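PDB 3SEE: hypothetical sugar binding protein from Bacteroides thetaiotaomicron, which is of uncharacterised function but, with a galactose-binding-like fold, probably binds sugars. Local coordinates for residues 28-42 with 74-86. Residues are numbered along the deposited sequence; the frame is centred on the assembly and turned at random. Where two conformers were deposited one is given.
Sequences PSKATAGEWFIMNNE and TSWYKAFLGQRIT
One face of the F37 ring is covered by G82, whose CA sits 3.7 Å from the ring centroid, offset toward the rim, in a CH-pi contact, while a water meets the ring edge in its plane. A beta carbon on G82 would collide with F37 CZ, so the glycine is what admits the phenyl group. Next along the same face of the sheet, selenomethionine M39 lays its CB over the centre of the F80 ring, 3.8 Å from the centroid, and P28 CG reaches the edge of F80. On the other face, Q83 stretches out, CG anti to the backbone N (chi1 -177°), and places NE2 above the centre of the W36 indole, the amide plane turned 76° from the ring; its OE1 accepts a hydrogen bond from K13 N.

Between these two layers, strands 36-40 and 79-85 pair antiparallel within one sheet of a galactose-binding-like beta-sandwich, F37 with G82 and M39 with F80 as hydrogen-bonded pairs. At one end the extended R84 uses NH1 for bent hydrogen bonds to S29 O and A31 O, both 2.9 Å, lying in the carbonyl plane of A31 but well above that of S29, and NH2 for a salt bridge to D198. Replacing R84 with a leucine would probably deprive both carbonyls of this shared donor and cost D198 this salt bridge. At the other end E42 OE2 accepts a nearly straight hydrogen bond from S75 N (2.8 Å). Polar side chains thus close both ends, R84 gripping the 28-31 turn and E42 joining the two chain segments beyond the strands, while backbone bonds and aromatic packing hold the middle.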
# COMPACT_ATOMS: atom_id res chain seq x y z
N PRO A 28 1.73 -9.81 7.52
CA PRO A 28 2.09 -8.56 8.19
C PRO A 28 2.04 -8.62 9.72
O PRO A 28 2.72 -7.87 10.38
CB PRO A 28 1.05 -7.57 7.63
CG PRO A 28 0.77 -8.10 6.26
CD PRO A 28 0.75 -9.58 6.44
N SER A 29 1.22 -9.51 10.29
CA SER A 29 1.15 -9.64 11.74
C SER A 29 2.49 -10.02 12.36
O SER A 29 2.71 -9.75 13.55
CB SER A 29 0.08 -10.66 12.17
OG SER A 29 -1.21 -10.26 11.75
N LYS A 30 3.38 -10.60 11.57
CA LYS A 30 4.71 -10.98 12.06
C LYS A 30 5.78 -9.95 11.78
O LYS A 30 6.91 -10.14 12.19
CB LYS A 30 5.12 -12.30 11.40
CG LYS A 30 4.18 -13.46 11.69
CD LYS A 30 4.54 -14.65 10.77
CE LYS A 30 3.56 -15.78 10.82
NZ LYS A 30 3.63 -16.40 12.15
N ALA A 31 5.43 -8.87 11.09
CA ALA A 31 6.43 -7.86 10.75
C ALA A 31 6.81 -7.02 11.96
O ALA A 31 5.95 -6.66 12.76
CB ALA A 31 5.89 -6.95 9.66
N THR A 32 8.08 -6.69 12.08
CA THR A 32 8.56 -5.73 13.06
C THR A 32 8.18 -4.34 12.59
O THR A 32 8.44 -3.96 11.44
CB THR A 32 10.10 -5.81 13.17
OG1 THR A 32 10.46 -7.16 13.47
CG2 THR A 32 10.62 -4.84 14.23
N ALA A 33 7.55 -3.56 13.45
CA ALA A 33 7.14 -2.22 13.10
C ALA A 33 8.32 -1.31 12.93
O ALA A 33 9.40 -1.53 13.47
CB ALA A 33 6.18 -1.66 14.15
N GLY A 34 8.12 -0.28 12.11
CA GLY A 34 9.13 0.73 11.89
C GLY A 34 10.25 0.33 10.96
O GLY A 34 11.31 0.96 10.95
N GLU A 35 10.02 -0.73 10.20
CA GLU A 35 10.96 -1.29 9.25
C GLU A 35 10.14 -1.57 8.01
O GLU A 35 8.92 -1.69 8.12
CB GLU A 35 11.52 -2.60 9.79
CG GLU A 35 12.31 -2.41 11.07
CD GLU A 35 13.16 -3.59 11.44
OE1 GLU A 35 13.12 -4.63 10.73
OE2 GLU A 35 13.87 -3.46 12.47
N TRP A 36 10.78 -1.66 6.84
CA TRP A 36 10.11 -2.22 5.68
C TRP A 36 10.11 -3.74 5.73
O TRP A 36 11.06 -4.36 6.21
CB TRP A 36 10.81 -1.76 4.40
CG TRP A 36 10.70 -0.31 4.16
CD1 TRP A 36 11.67 0.62 4.36
CD2 TRP A 36 9.57 0.40 3.65
NE1 TRP A 36 11.22 1.86 4.02
CE2 TRP A 36 9.92 1.76 3.59
CE3 TRP A 36 8.26 0.03 3.28
CZ2 TRP A 36 9.04 2.74 3.13
CZ3 TRP A 36 7.41 1.00 2.83
CH2 TRP A 36 7.80 2.34 2.77
N PHE A 37 9.05 -4.33 5.19
CA PHE A 37 9.00 -5.75 4.95
C PHE A 37 8.57 -6.04 3.53
O PHE A 37 7.90 -5.23 2.89
CB PHE A 37 8.10 -6.47 5.98
CG PHE A 37 6.65 -6.09 5.93
CD1 PHE A 37 5.79 -6.70 5.06
CD2 PHE A 37 6.14 -5.15 6.80
CE1 PHE A 37 4.43 -6.38 5.05
CE2 PHE A 37 4.80 -4.83 6.80
CZ PHE A 37 3.94 -5.45 5.94
N ILE A 38 8.97 -7.21 3.06
CA ILE A 38 8.59 -7.73 1.77
C ILE A 38 7.53 -8.79 1.96
O ILE A 38 7.75 -9.78 2.67
CB ILE A 38 9.79 -8.31 1.02
CG1 ILE A 38 10.82 -7.21 0.77
CG2 ILE A 38 9.33 -8.98 -0.27
CD1 ILE A 38 12.22 -7.75 0.41
N MSE A 39 6.36 -8.58 1.37
CA MSE A 39 5.34 -9.63 1.24
C MSE A 39 5.38 -10.16 -0.18
O MSE A 39 5.22 -9.40 -1.14
CB MSE A 39 3.94 -9.11 1.56
CG MSE A 39 3.52 -9.35 2.99
SE MSE A 39 3.02 -11.17 3.39
CE MSE A 39 1.29 -11.07 2.64
N ASN A 40 5.64 -11.46 -0.33
CA ASN A 40 5.55 -12.12 -1.61
C ASN A 40 5.08 -13.54 -1.37
O ASN A 40 5.87 -14.48 -1.22
CB ASN A 40 6.89 -12.10 -2.35
CG ASN A 40 6.81 -12.68 -3.73
OD1 ASN A 40 5.76 -13.19 -4.15
ND2 ASN A 40 7.93 -12.63 -4.44
N ASN A 41 3.76 -13.68 -1.30
CA ASN A 41 3.08 -14.95 -1.20
C ASN A 41 2.51 -15.39 -2.53
O ASN A 41 1.79 -16.37 -2.58
CB ASN A 41 2.01 -14.96 -0.09
CG ASN A 41 2.59 -14.87 1.30
OD1 ASN A 41 3.76 -15.18 1.54
ND2 ASN A 41 1.73 -14.47 2.25
N GLU A 42 2.83 -14.70 -3.62
CA GLU A 42 2.55 -15.23 -4.94
C GLU A 42 3.40 -16.48 -5.15
O GLU A 42 4.45 -16.64 -4.53
CB GLU A 42 2.83 -14.18 -6.03
CG GLU A 42 1.88 -12.99 -6.03
CD GLU A 42 0.54 -13.29 -6.65
OE1 GLU A 42 0.49 -14.12 -7.58
OE2 GLU A 42 -0.43 -12.61 -6.31
N THR A 74 -0.94 -9.55 -9.97
CA THR A 74 -0.74 -10.06 -8.63
C THR A 74 -1.83 -9.58 -7.67
O THR A 74 -2.46 -8.54 -7.87
CB THR A 74 0.68 -9.75 -8.12
OG1 THR A 74 0.89 -8.33 -8.05
CG2 THR A 74 1.76 -10.35 -9.00
N SER A 75 -2.00 -10.35 -6.61
CA SER A 75 -3.08 -10.16 -5.64
C SER A 75 -2.75 -9.09 -4.61
O SER A 75 -1.64 -9.08 -4.09
CB SER A 75 -3.29 -11.46 -4.88
OG SER A 75 -4.10 -11.26 -3.74
N TRP A 76 -3.72 -8.25 -4.27
CA TRP A 76 -3.51 -7.17 -3.33
C TRP A 76 -3.00 -7.62 -1.98
O TRP A 76 -2.32 -6.86 -1.29
CB TRP A 76 -4.80 -6.34 -3.16
CG TRP A 76 -5.93 -7.03 -2.49
CD1 TRP A 76 -6.94 -7.72 -3.08
CD2 TRP A 76 -6.20 -7.10 -1.07
NE1 TRP A 76 -7.82 -8.18 -2.14
CE2 TRP A 76 -7.40 -7.80 -0.90
CE3 TRP A 76 -5.57 -6.57 0.06
CZ2 TRP A 76 -7.94 -8.06 0.35
CZ3 TRP A 76 -6.11 -6.82 1.30
CH2 TRP A 76 -7.28 -7.56 1.44
N TYR A 77 -3.35 -8.85 -1.58
CA TYR A 77 -3.00 -9.35 -0.26
C TYR A 77 -1.79 -10.29 -0.27
O TYR A 77 -1.41 -10.82 0.77
CB TYR A 77 -4.21 -10.01 0.44
CG TYR A 77 -4.78 -11.20 -0.29
CD1 TYR A 77 -4.33 -12.49 -0.05
CD2 TYR A 77 -5.79 -11.04 -1.20
CE1 TYR A 77 -4.88 -13.59 -0.72
CE2 TYR A 77 -6.35 -12.12 -1.88
CZ TYR A 77 -5.89 -13.39 -1.63
OH TYR A 77 -6.44 -14.49 -2.31
N LYS A 78 -1.19 -10.51 -1.45
CA LYS A 78 -0.06 -11.43 -1.57
C LYS A 78 1.29 -10.78 -1.80
O LYS A 78 2.28 -11.29 -1.31
CB LYS A 78 -0.29 -12.47 -2.66
CG LYS A 78 -1.49 -13.37 -2.42
CD LYS A 78 -1.55 -14.46 -3.48
CE LYS A 78 -2.83 -15.23 -3.37
NZ LYS A 78 -2.87 -16.29 -4.45
N ALA A 79 1.36 -9.71 -2.61
CA ALA A 79 2.66 -9.18 -3.04
C ALA A 79 2.68 -7.65 -2.89
O ALA A 79 1.98 -6.94 -3.63
CB ALA A 79 2.96 -9.59 -4.47
N PHE A 80 3.50 -7.15 -1.98
CA PHE A 80 3.60 -5.73 -1.75
C PHE A 80 4.80 -5.42 -0.88
O PHE A 80 5.34 -6.29 -0.20
CB PHE A 80 2.30 -5.14 -1.14
CG PHE A 80 1.84 -5.79 0.11
CD1 PHE A 80 0.95 -6.86 0.09
CD2 PHE A 80 2.19 -5.27 1.34
CE1 PHE A 80 0.47 -7.41 1.27
CE2 PHE A 80 1.71 -5.84 2.52
CZ PHE A 80 0.85 -6.89 2.48
N LEU A 81 5.21 -4.14 -0.91
CA LEU A 81 6.15 -3.56 0.02
C LEU A 81 5.36 -2.97 1.18
O LEU A 81 4.44 -2.20 0.94
CB LEU A 81 6.92 -2.48 -0.72
CG LEU A 81 7.85 -1.61 0.12
CD1 LEU A 81 9.04 -2.43 0.65
CD2 LEU A 81 8.31 -0.38 -0.67
N GLY A 82 5.70 -3.35 2.39
CA GLY A 82 4.93 -2.92 3.54
C GLY A 82 5.73 -2.26 4.65
O GLY A 82 6.93 -2.52 4.80
N GLN A 83 5.07 -1.42 5.45
CA GLN A 83 5.66 -0.96 6.71
C GLN A 83 4.57 -0.83 7.74
O GLN A 83 3.59 -0.10 7.54
CB GLN A 83 6.43 0.35 6.54
CG GLN A 83 7.09 0.76 7.86
CD GLN A 83 8.18 1.82 7.78
OE1 GLN A 83 8.22 2.67 8.65
NE2 GLN A 83 9.07 1.76 6.78
N ARG A 84 4.74 -1.55 8.84
CA ARG A 84 3.82 -1.55 9.96
C ARG A 84 4.09 -0.36 10.87
O ARG A 84 5.26 -0.04 11.14
CB ARG A 84 3.95 -2.88 10.71
CG ARG A 84 3.01 -3.12 11.86
CD ARG A 84 3.32 -4.47 12.46
NE ARG A 84 2.43 -4.82 13.55
CZ ARG A 84 2.42 -6.01 14.12
NH1 ARG A 84 3.29 -6.95 13.76
NH2 ARG A 84 1.52 -6.29 15.04
N ILE A 85 3.01 0.28 11.30
CA ILE A 85 3.08 1.47 12.12
C ILE A 85 2.31 1.25 13.42
O ILE A 85 1.13 1.00 13.41
CB ILE A 85 2.50 2.69 11.38
CG1 ILE A 85 3.23 2.89 10.03
CG2 ILE A 85 2.59 3.95 12.27
CD1 ILE A 85 2.69 4.04 9.21
N THR A 86 3.03 1.35 14.53
CA THR A 86 2.47 1.16 15.87
C THR A 86 2.66 2.39 16.75
O THR A 86 2.48 2.31 17.95
CB THR A 86 3.04 -0.10 16.55
OG1 THR A 86 4.48 -0.01 16.57
CG2 THR A 86 2.60 -1.35 15.81
O HOH W 1 1.04 -9.16 15.67
O HOH W 2 7.03 -3.16 9.30
O HOH W 3 -0.92 -13.55 1.53
O HOH W 4 0.02 -18.05 -3.76
O HOH W 5 -2.62 -14.27 -7.09